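PDB 6ZJK: ribonucleoside-diphosphate reductase subunit beta from Clostridium botulinum, which serves as the diiron R2 subunit of a class I ribonucleotide reductase, which converts ribonucleoside diphosphates to deoxyribonucleotides, probably by generating the radical that starts catalysis. Local coordinates for residues T37-T45 against R119-S127; L106-I117 against I197-F208. All coordinates share one frame; numbering follows the deposited sequence.

Contact 1: T37-T45 against R119-S127; sequences TESMINGNT and RYITAAEVS
T122 pushes its side chain into the loop 37-45, which wraps around it just before helix 124-151 begins with A123 at the N-cap; a loop from the N-terminal part of the chain thus packs on the start of a long helix of the all-helical R2 fold. CB of T122 lies 3.6 Å from G43 N. From there the two branches part. OG1 sits between the backbone N and the carbonyl carbon (chi1 56°), where it can do two jobs: it donates to S39 O at 2.9 Å, from above the carbonyl plane, and accepts from G43 N at 3.0 Å. The methyl CG2 lies against G43 as well. Two bonds therefore hold the hydroxyl and fix its rotation. T122 N donates to M40 O, and T122 O accepts from a water that in turn accepts from E38 N. S39 OG bonds I41 O within the same loop.

The bent chain of M40 brings SD to 3.9 Å from V126 CG2, crossing that valine at about a right angle, and E251 and L252 of helix 225-255 also touch M40. T45 rests its CB and CG2 on T122 O, its hydroxyl being taken by N47 N. At the first residue of the loop segment, T37 and E125 approach from opposite directions. E125 OE2 is held by the backbone N atoms of K55 and Y56, and T37 OG1 donates to the syn lone pair of E125 OE1 at 2.7 Å.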
loop_
_atom_site.group_PDB
_atom_site.type_symbol
_atom_site.label_atom_id
_atom_site.label_comp_id
_atom_site.label_asym_id
_atom_site.label_seq_id
_atom_site.Cartn_x
_atom_site.Cartn_y
_atom_site.Cartn_z
ATOM N N THR A 37 -16.616 9.768 -9.657
ATOM C CA THR A 37 -15.314 10.279 -10.076
ATOM C C THR A 37 -15.504 11.248 -11.232
ATOM O O THR A 37 -16.249 10.958 -12.177
ATOM C CB THR A 37 -14.374 9.125 -10.447
ATOM O OG1 THR A 37 -13.951 8.467 -9.243
ATOM C CG2 THR A 37 -13.126 9.617 -11.205
ATOM N N GLU A 38 -14.885 12.424 -11.118
ATOM C CA GLU A 38 -14.990 13.480 -12.123
ATOM C C GLU A 38 -13.825 13.469 -13.106
ATOM O O GLU A 38 -14.043 13.540 -14.317
ATOM C CB GLU A 38 -15.066 14.860 -11.447
ATOM C CG GLU A 38 -14.969 16.000 -12.453
ATOM C CD GLU A 38 -15.089 17.396 -11.847
ATOM O OE1 GLU A 38 -14.702 17.593 -10.664
ATOM O OE2 GLU A 38 -15.538 18.304 -12.586
ATOM N N SER A 39 -12.584 13.372 -12.617
ATOM C CA SER A 39 -11.418 13.357 -13.497
ATOM C C SER A 39 -10.234 12.741 -12.759
ATOM O O SER A 39 -10.283 12.509 -11.548
ATOM C CB SER A 39 -11.070 14.763 -13.992
ATOM O OG SER A 39 -10.844 15.619 -12.885
ATOM N N MET A 40 -9.147 12.514 -13.493
ATOM C CA MET A 40 -7.909 11.915 -12.988
ATOM C C MET A 40 -7.175 12.801 -12.024
ATOM O O MET A 40 -6.716 12.380 -11.038
ATOM C CB MET A 40 -6.985 11.471 -14.117
ATOM C CG MET A 40 -5.880 10.512 -13.728
ATOM S SD MET A 40 -6.355 8.893 -13.262
ATOM C CE MET A 40 -6.906 8.219 -14.774
ATOM N N ILE A 41 -7.046 14.039 -12.378
ATOM C CA ILE A 41 -6.470 15.026 -11.532
ATOM C C ILE A 41 -7.405 16.222 -11.508
ATOM O O ILE A 41 -8.239 16.362 -12.345
ATOM C CB ILE A 41 -5.053 15.438 -11.945
ATOM C CG1 ILE A 41 -5.011 15.923 -13.366
ATOM C CG2 ILE A 41 -4.096 14.291 -11.761
ATOM C CD1 ILE A 41 -3.826 16.778 -13.658
ATOM N N ASN A 42 -7.234 17.077 -10.535
ATOM C CA ASN A 42 -8.023 18.266 -10.332
ATOM C C ASN A 42 -9.544 18.042 -10.193
ATOM O O ASN A 42 -10.267 18.927 -10.350
ATOM C CB ASN A 42 -7.735 19.352 -11.382
ATOM C CG ASN A 42 -6.311 19.877 -11.366
ATOM O OD1 ASN A 42 -5.784 20.239 -10.363
ATOM N ND2 ASN A 42 -5.728 19.946 -12.512
ATOM N N GLY A 43 -10.003 16.872 -9.837
ATOM C CA GLY A 43 -11.426 16.633 -9.720
ATOM C C GLY A 43 -11.958 16.901 -8.314
ATOM O O GLY A 43 -11.212 16.870 -7.334
ATOM N N ASN A 44 -13.262 17.169 -8.228
ATOM C CA ASN A 44 -13.928 17.459 -6.952
ATOM C C ASN A 44 -14.389 16.140 -6.338
ATOM O O ASN A 44 -15.558 15.758 -6.421
ATOM C CB ASN A 44 -15.109 18.408 -7.168
ATOM C CG ASN A 44 -15.760 18.866 -5.860
ATOM O OD1 ASN A 44 -15.115 18.912 -4.817
ATOM N ND2 ASN A 44 -17.048 19.194 -5.918
ATOM N N THR A 45 -13.467 15.471 -5.641
ATOM C CA THR A 45 -13.705 14.145 -5.080
ATOM C C THR A 45 -13.787 14.221 -3.562
ATOM O O THR A 45 -13.219 15.121 -2.938
ATOM C CB THR A 45 -12.584 13.162 -5.466
ATOM O OG1 THR A 45 -12.829 11.871 -4.877
ATOM C CG2 THR A 45 -11.236 13.673 -4.964
ATOM N N ARG A 119 -1.209 10.695 -4.186
ATOM C CA ARG A 119 -1.850 11.723 -3.467
ATOM C C ARG A 119 -2.304 12.940 -4.253
ATOM O O ARG A 119 -2.869 13.825 -3.706
ATOM C CB ARG A 119 -0.992 12.053 -2.253
ATOM C CG ARG A 119 -0.046 13.212 -2.308
ATOM C CD ARG A 119 0.669 13.409 -0.961
ATOM N NE ARG A 119 2.015 13.927 -1.190
ATOM C CZ ARG A 119 2.695 14.758 -0.407
ATOM N NH1 ARG A 119 2.196 15.239 0.709
ATOM N NH2 ARG A 119 3.901 15.130 -0.767
ATOM N N TYR A 120 -2.057 12.909 -5.542
ATOM C CA TYR A 120 -2.479 13.969 -6.425
ATOM C C TYR A 120 -3.541 13.428 -7.351
ATOM O O TYR A 120 -4.134 14.134 -8.043
ATOM C CB TYR A 120 -1.337 14.534 -7.223
ATOM C CG TYR A 120 -0.416 15.353 -6.408
ATOM C CD1 TYR A 120 0.681 14.807 -5.811
ATOM C CD2 TYR A 120 -0.642 16.655 -6.213
ATOM C CE1 TYR A 120 1.524 15.553 -5.057
ATOM C CE2 TYR A 120 0.197 17.393 -5.451
ATOM C CZ TYR A 120 1.275 16.818 -4.888
ATOM O OH TYR A 120 2.103 17.561 -4.143
ATOM N N ILE A 121 -3.763 12.143 -7.333
ATOM C CA ILE A 121 -4.752 11.525 -8.152
ATOM C C ILE A 121 -6.175 11.661 -7.557
ATOM O O ILE A 121 -6.420 11.218 -6.493
ATOM C CB ILE A 121 -4.436 10.055 -8.324
ATOM C CG1 ILE A 121 -3.153 9.883 -9.122
ATOM C CG2 ILE A 121 -5.569 9.360 -8.992
ATOM C CD1 ILE A 121 -3.234 10.187 -10.584
ATOM N N THR A 122 -7.099 12.250 -8.299
ATOM C CA THR A 122 -8.451 12.467 -7.813
ATOM C C THR A 122 -9.513 11.477 -8.151
ATOM O O THR A 122 -10.624 11.746 -7.983
ATOM C CB THR A 122 -8.972 13.857 -8.124
ATOM O OG1 THR A 122 -8.888 14.096 -9.506
ATOM C CG2 THR A 122 -8.167 14.848 -7.464
ATOM N N ALA A 123 -9.136 10.330 -8.640
ATOM C CA ALA A 123 -10.029 9.202 -8.896
ATOM C C ALA A 123 -9.705 8.102 -7.893
ATOM O O ALA A 123 -8.675 7.433 -8.030
ATOM C CB ALA A 123 -9.847 8.679 -10.318
ATOM N N ALA A 124 -10.594 7.886 -6.915
ATOM C CA ALA A 124 -10.301 6.938 -5.841
ATOM C C ALA A 124 -10.073 5.529 -6.369
ATOM O O ALA A 124 -9.272 4.778 -5.804
ATOM C CB ALA A 124 -11.437 6.922 -4.814
ATOM N N GLU A 125 -10.756 5.149 -7.444
ATOM C CA GLU A 125 -10.574 3.795 -7.950
ATOM C C GLU A 125 -9.175 3.607 -8.537
ATOM O O GLU A 125 -8.644 2.490 -8.505
ATOM C CB GLU A 125 -11.651 3.454 -8.994
ATOM C CG GLU A 125 -11.586 4.269 -10.308
ATOM C CD GLU A 125 -12.468 5.516 -10.296
ATOM O OE1 GLU A 125 -12.586 6.166 -9.233
ATOM O OE2 GLU A 125 -13.043 5.857 -11.361
ATOM N N VAL A 126 -8.538 4.683 -9.021
ATOM C CA VAL A 126 -7.150 4.614 -9.470
ATOM C C VAL A 126 -6.182 4.622 -8.283
ATOM O O VAL A 126 -5.136 3.962 -8.323
ATOM C CB VAL A 126 -6.838 5.752 -10.465
ATOM C CG1 VAL A 126 -5.315 5.725 -10.897
ATOM C CG2 VAL A 126 -7.739 5.649 -11.697
ATOM N N SER A 127 -6.469 5.447 -7.269
ATOM C CA SER A 127 -5.648 5.445 -6.050
ATOM C C SER A 127 -5.650 4.088 -5.349
ATOM O O SER A 127 -4.630 3.677 -4.781
ATOM C CB SER A 127 -6.109 6.540 -5.100
ATOM O OG SER A 127 -5.607 7.785 -5.557
HETATM O O HOH W 1 -13.097 9.286 -6.699
HETATM O O HOH W 2 -12.578 13.343 -9.499
HETATM O O HOH W 3 -4.876 17.033 -8.488
#

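Contact 2: L106-I117 against I197-F208; sequences LDSVQSENLPNI and IMANYILEGIYF. With FE (Fe (III) ion), chain H; FE (Fe (III) ion), chain G.
Q110 of helix 90-118 and N200 of helix 190-220 are joined by a hydrogen bond, NE2 of the glutamine donating to N200 OD1 at 3.0 Å with an N-H...O angle of 160°. The acceptor lies nearly in the Q110 amide plane, yet the two amides are turned 54° apart. The same NE2 also makes a weak bond of 3.3 Å to E204 OE2, and Q110 OE1 accepts from a buried water, which in turn accepts from N113 ND2 and N200 ND2. Y181 OH is a further partner of Q110 OE1.

The helices run antiparallel, 154° between their directions, as neighbours in the ferritin-like helical bundle of R2 proteins, and N200 fits as a knob among Q110, N113, L114 and I117. Each helix gives a ligand to the diiron centre: D107 OD1 binds one iron at 2.2 Å and E204 OE2 the other at 2.1 Å. D107 OD2 is bonded to Y144 OH and lies 3.2 Å from F208 CZ. A water bridges the metals; E137, H140, E238 and H241 complete the ligand set.

Apolar contacts lie at both ends. L106 CB meets F208 CE2, its CD1 reaches Y207 CB, and I117 CG2 touches I197 CD1.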
loop_
_atom_site.group_PDB
_atom_site.type_symbol
_atom_site.label_atom_id
_atom_site.label_comp_id
_atom_site.label_asym_id
_atom_site.label_seq_id
_atom_site.Cartn_x
_atom_site.Cartn_y
_atom_site.Cartn_z
ATOM N N LEU A 106 15.425 -0.221 -7.221
ATOM C CA LEU A 106 14.268 0.153 -8.035
ATOM C C LEU A 106 12.935 0.025 -7.296
ATOM O O LEU A 106 12.197 0.921 -7.234
ATOM C CB LEU A 106 14.252 -0.587 -9.351
ATOM C CG LEU A 106 15.320 -0.287 -10.376
ATOM C CD1 LEU A 106 15.086 -1.000 -11.652
ATOM C CD2 LEU A 106 15.654 1.146 -10.585
ATOM N N ASP A 107 12.709 -1.120 -6.716
ATOM C CA ASP A 107 11.541 -1.372 -5.965
ATOM C C ASP A 107 11.492 -0.508 -4.698
ATOM O O ASP A 107 10.451 -0.127 -4.308
ATOM C CB ASP A 107 11.402 -2.821 -5.645
ATOM C CG ASP A 107 10.940 -3.650 -6.816
ATOM O OD1 ASP A 107 9.963 -3.350 -7.465
ATOM O OD2 ASP A 107 11.529 -4.655 -7.073
ATOM N N SER A 108 12.625 -0.188 -4.092
ATOM C CA SER A 108 12.629 0.646 -2.942
ATOM C C SER A 108 12.164 2.027 -3.296
ATOM O O SER A 108 11.393 2.571 -2.614
ATOM C CB SER A 108 13.995 0.668 -2.247
ATOM O OG SER A 108 14.253 -0.537 -1.608
ATOM N N VAL A 109 12.633 2.593 -4.387
ATOM C CA VAL A 109 12.187 3.916 -4.743
ATOM C C VAL A 109 10.741 3.922 -5.242
ATOM O O VAL A 109 10.090 4.865 -5.106
ATOM C CB VAL A 109 13.048 4.679 -5.729
ATOM C CG1 VAL A 109 14.393 4.979 -5.182
ATOM C CG2 VAL A 109 13.151 3.975 -7.019
ATOM N N GLN A 110 10.281 2.831 -5.798
ATOM C CA GLN A 110 8.922 2.714 -6.228
ATOM C C GLN A 110 8.068 2.765 -4.969
ATOM O O GLN A 110 7.142 3.485 -4.917
ATOM C CB GLN A 110 8.689 1.425 -6.963
ATOM C CG GLN A 110 9.203 1.376 -8.374
ATOM C CD GLN A 110 8.588 2.381 -9.266
ATOM O OE1 GLN A 110 8.992 3.503 -9.304
ATOM N NE2 GLN A 110 7.590 1.970 -9.988
ATOM N N SER A 111 8.441 2.060 -3.914
ATOM C CA SER A 111 7.717 2.046 -2.644
ATOM C C SER A 111 7.628 3.399 -1.962
ATOM O O SER A 111 6.718 3.664 -1.260
ATOM C CB SER A 111 8.332 1.070 -1.674
ATOM O OG SER A 111 8.238 -0.224 -2.093
ATOM N N GLU A 112 8.602 4.243 -2.169
ATOM C CA GLU A 112 8.601 5.534 -1.637
ATOM C C GLU A 112 7.942 6.550 -2.520
ATOM O O GLU A 112 7.395 7.468 -2.024
ATOM C CB GLU A 112 10.019 5.987 -1.442
ATOM C CG GLU A 112 10.733 5.310 -0.322
ATOM C CD GLU A 112 10.311 5.802 1.012
ATOM O OE1 GLU A 112 10.424 5.027 1.936
ATOM O OE2 GLU A 112 9.898 6.949 1.127
ATOM N N ASN A 113 8.028 6.411 -3.823
ATOM C CA ASN A 113 7.472 7.398 -4.715
ATOM C C ASN A 113 5.999 7.259 -5.085
ATOM O O ASN A 113 5.362 8.228 -5.269
ATOM C CB ASN A 113 8.253 7.454 -5.998
ATOM C CG ASN A 113 7.881 8.610 -6.848
ATOM O OD1 ASN A 113 7.969 9.735 -6.426
ATOM N ND2 ASN A 113 7.487 8.344 -8.043
ATOM N N LEU A 114 5.524 6.051 -5.259
ATOM C CA LEU A 114 4.146 5.817 -5.599
ATOM C C LEU A 114 3.129 6.583 -4.738
ATOM O O LEU A 114 2.189 7.093 -5.257
ATOM C CB LEU A 114 3.846 4.337 -5.587
ATOM C CG LEU A 114 4.435 3.608 -6.761
ATOM C CD1 LEU A 114 4.138 2.151 -6.763
ATOM C CD2 LEU A 114 4.005 4.260 -8.040
ATOM N N PRO A 115 3.361 6.665 -3.440
ATOM C CA PRO A 115 2.383 7.396 -2.658
ATOM C C PRO A 115 2.409 8.860 -2.906
ATOM O O PRO A 115 1.519 9.545 -2.524
ATOM C CB PRO A 115 2.803 7.138 -1.249
ATOM C CG PRO A 115 3.520 5.892 -1.289
ATOM C CD PRO A 115 4.114 5.725 -2.623
ATOM N N ASN A 116 3.447 9.339 -3.542
ATOM C CA ASN A 116 3.537 10.740 -3.813
ATOM C C ASN A 116 2.808 11.073 -5.078
ATOM O O ASN A 116 2.378 12.175 -5.287
ATOM C CB ASN A 116 4.985 11.125 -3.946
ATOM C CG ASN A 116 5.586 11.497 -2.645
ATOM O OD1 ASN A 116 5.435 10.804 -1.662
ATOM N ND2 ASN A 116 6.280 12.605 -2.634
ATOM N N ILE A 117 2.677 10.100 -5.920
ATOM C CA ILE A 117 1.986 10.308 -7.105
ATOM C C ILE A 117 0.546 10.159 -6.742
ATOM O O ILE A 117 -0.241 10.990 -7.049
ATOM C CB ILE A 117 2.413 9.287 -8.118
ATOM C CG1 ILE A 117 3.655 9.789 -8.802
ATOM C CG2 ILE A 117 1.333 9.047 -9.124
ATOM C CD1 ILE A 117 4.300 8.766 -9.659
ATOM N N ILE A 197 5.514 10.397 -14.402
ATOM C CA ILE A 197 4.666 9.313 -14.764
ATOM C C ILE A 197 5.330 8.528 -15.849
ATOM O O ILE A 197 5.325 7.365 -15.846
ATOM C CB ILE A 197 3.289 9.802 -15.246
ATOM C CG1 ILE A 197 2.540 10.526 -14.143
ATOM C CG2 ILE A 197 2.482 8.664 -15.790
ATOM C CD1 ILE A 197 1.994 9.675 -13.072
ATOM N N MET A 198 5.946 9.212 -16.773
ATOM C CA MET A 198 6.629 8.571 -17.866
ATOM C C MET A 198 7.862 7.833 -17.341
ATOM O O MET A 198 8.160 6.793 -17.777
ATOM C CB MET A 198 6.905 9.603 -18.973
ATOM C CG MET A 198 7.481 9.125 -20.272
ATOM S SD MET A 198 6.673 7.903 -21.208
ATOM C CE MET A 198 7.963 7.341 -22.231
ATOM N N ALA A 199 8.521 8.384 -16.344
ATOM C CA ALA A 199 9.668 7.739 -15.718
ATOM C C ALA A 199 9.298 6.388 -15.148
ATOM O O ALA A 199 9.964 5.425 -15.367
ATOM C CB ALA A 199 10.210 8.606 -14.657
ATOM N N ASN A 200 8.204 6.335 -14.414
ATOM C CA ASN A 200 7.700 5.113 -13.903
ATOM C C ASN A 200 7.495 4.096 -14.960
ATOM O O ASN A 200 7.840 2.995 -14.789
ATOM C CB ASN A 200 6.331 5.368 -13.351
ATOM C CG ASN A 200 6.279 5.330 -11.886
ATOM O OD1 ASN A 200 6.300 4.297 -11.312
ATOM N ND2 ASN A 200 6.199 6.473 -11.278
ATOM N N TYR A 201 6.840 4.477 -16.049
ATOM C CA TYR A 201 6.547 3.589 -17.161
ATOM C C TYR A 201 7.830 3.009 -17.732
ATOM O O TYR A 201 7.933 1.863 -17.956
ATOM C CB TYR A 201 5.677 4.311 -18.215
ATOM C CG TYR A 201 5.234 3.499 -19.388
ATOM C CD1 TYR A 201 4.568 2.353 -19.223
ATOM C CD2 TYR A 201 5.482 3.912 -20.674
ATOM C CE1 TYR A 201 4.202 1.602 -20.281
ATOM C CE2 TYR A 201 5.092 3.172 -21.740
ATOM C CZ TYR A 201 4.444 2.026 -21.531
ATOM O OH TYR A 201 4.059 1.246 -22.502
ATOM N N ILE A 202 8.826 3.834 -17.905
ATOM C CA ILE A 202 10.111 3.382 -18.396
ATOM C C ILE A 202 10.753 2.384 -17.441
ATOM O O ILE A 202 11.114 1.339 -17.837
ATOM C CB ILE A 202 11.038 4.552 -18.640
ATOM C CG1 ILE A 202 10.594 5.304 -19.870
ATOM C CG2 ILE A 202 12.450 4.071 -18.806
ATOM C CD1 ILE A 202 11.112 6.690 -19.950
ATOM N N LEU A 203 10.767 2.724 -16.171
ATOM C CA LEU A 203 11.341 1.894 -15.128
ATOM C C LEU A 203 10.819 0.502 -15.139
ATOM O O LEU A 203 11.545 -0.395 -15.188
ATOM C CB LEU A 203 11.170 2.536 -13.780
ATOM C CG LEU A 203 11.613 1.775 -12.530
ATOM C CD1 LEU A 203 11.816 2.712 -11.390
ATOM C CD2 LEU A 203 10.739 0.647 -12.132
ATOM N N GLU A 204 9.532 0.355 -15.199
ATOM C CA GLU A 204 8.886 -0.922 -15.204
ATOM C C GLU A 204 8.896 -1.678 -16.489
ATOM O O GLU A 204 8.978 -2.851 -16.487
ATOM C CB GLU A 204 7.458 -0.680 -14.809
ATOM C CG GLU A 204 7.403 0.086 -13.508
ATOM C CD GLU A 204 6.190 -0.164 -12.670
ATOM O OE1 GLU A 204 5.139 0.189 -13.142
ATOM O OE2 GLU A 204 6.317 -0.677 -11.553
ATOM N N GLY A 205 8.762 -0.985 -17.595
ATOM C CA GLY A 205 8.712 -1.644 -18.882
ATOM C C GLY A 205 10.051 -1.858 -19.540
ATOM O O GLY A 205 10.122 -2.564 -20.552
ATOM N N ILE A 206 11.121 -1.263 -19.001
ATOM C CA ILE A 206 12.445 -1.387 -19.615
ATOM C C ILE A 206 13.482 -1.911 -18.615
ATOM O O ILE A 206 14.103 -2.953 -18.857
ATOM C CB ILE A 206 12.903 -0.049 -20.209
ATOM C CG1 ILE A 206 11.903 0.427 -21.284
ATOM C CG2 ILE A 206 14.318 -0.185 -20.816
ATOM C CD1 ILE A 206 11.777 -0.513 -22.477
ATOM N N TYR A 207 13.670 -1.210 -17.487
ATOM C CA TYR A 207 14.763 -1.576 -16.579
ATOM C C TYR A 207 14.534 -2.960 -15.983
ATOM O O TYR A 207 15.444 -3.790 -15.975
ATOM C CB TYR A 207 14.937 -0.537 -15.459
ATOM C CG TYR A 207 15.187 0.887 -15.934
ATOM C CD1 TYR A 207 15.724 1.143 -17.189
ATOM C CD2 TYR A 207 14.859 1.976 -15.130
ATOM C CE1 TYR A 207 15.938 2.447 -17.627
ATOM C CE2 TYR A 207 15.072 3.283 -15.561
ATOM C CZ TYR A 207 15.608 3.510 -16.811
ATOM O OH TYR A 207 15.827 4.799 -17.257
ATOM N N PHE A 208 13.307 -3.237 -15.618
ATOM C CA PHE A 208 13.025 -4.484 -15.037
ATOM C C PHE A 208 13.123 -5.620 -16.009
ATOM O O PHE A 208 13.546 -6.652 -15.648
ATOM C CB PHE A 208 11.710 -4.483 -14.241
ATOM C CG PHE A 208 11.906 -4.374 -12.778
ATOM C CD1 PHE A 208 12.222 -5.456 -12.032
ATOM C CD2 PHE A 208 11.823 -3.198 -12.177
ATOM C CE1 PHE A 208 12.440 -5.329 -10.702
ATOM C CE2 PHE A 208 12.056 -3.057 -10.853
ATOM C CZ PHE A 208 12.363 -4.129 -10.125
HETATM FE FE FE H . 8.437 -4.404 -8.661
HETATM FE FE FE G . 6.507 -2.583 -10.599
HETATM O O HOH W 4 6.938 5.970 -8.799
HETATM O O HOH W 5 6.697 -4.715 -10.305
#

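Starting from the N terminus, the chain first lays down the loop 37-45, runs through helices 58-68 and 79-84, and enters helix 90-118, whose later part holds segment 106-117 of contact 2. Directly after that helix comes 119-127, which returns to the early loop and closes contact 1. The chain then passes through helix 124-151 and on to helix 190-220, where 197-208 closes contact 2 against the helix left behind. The two closures therefore cross rather than nest, because their segments alternate. Contact 1 ties the N-terminal loop to the end of the bundle; contact 2, about 20 Å away between centres, joins two helices deep in its core.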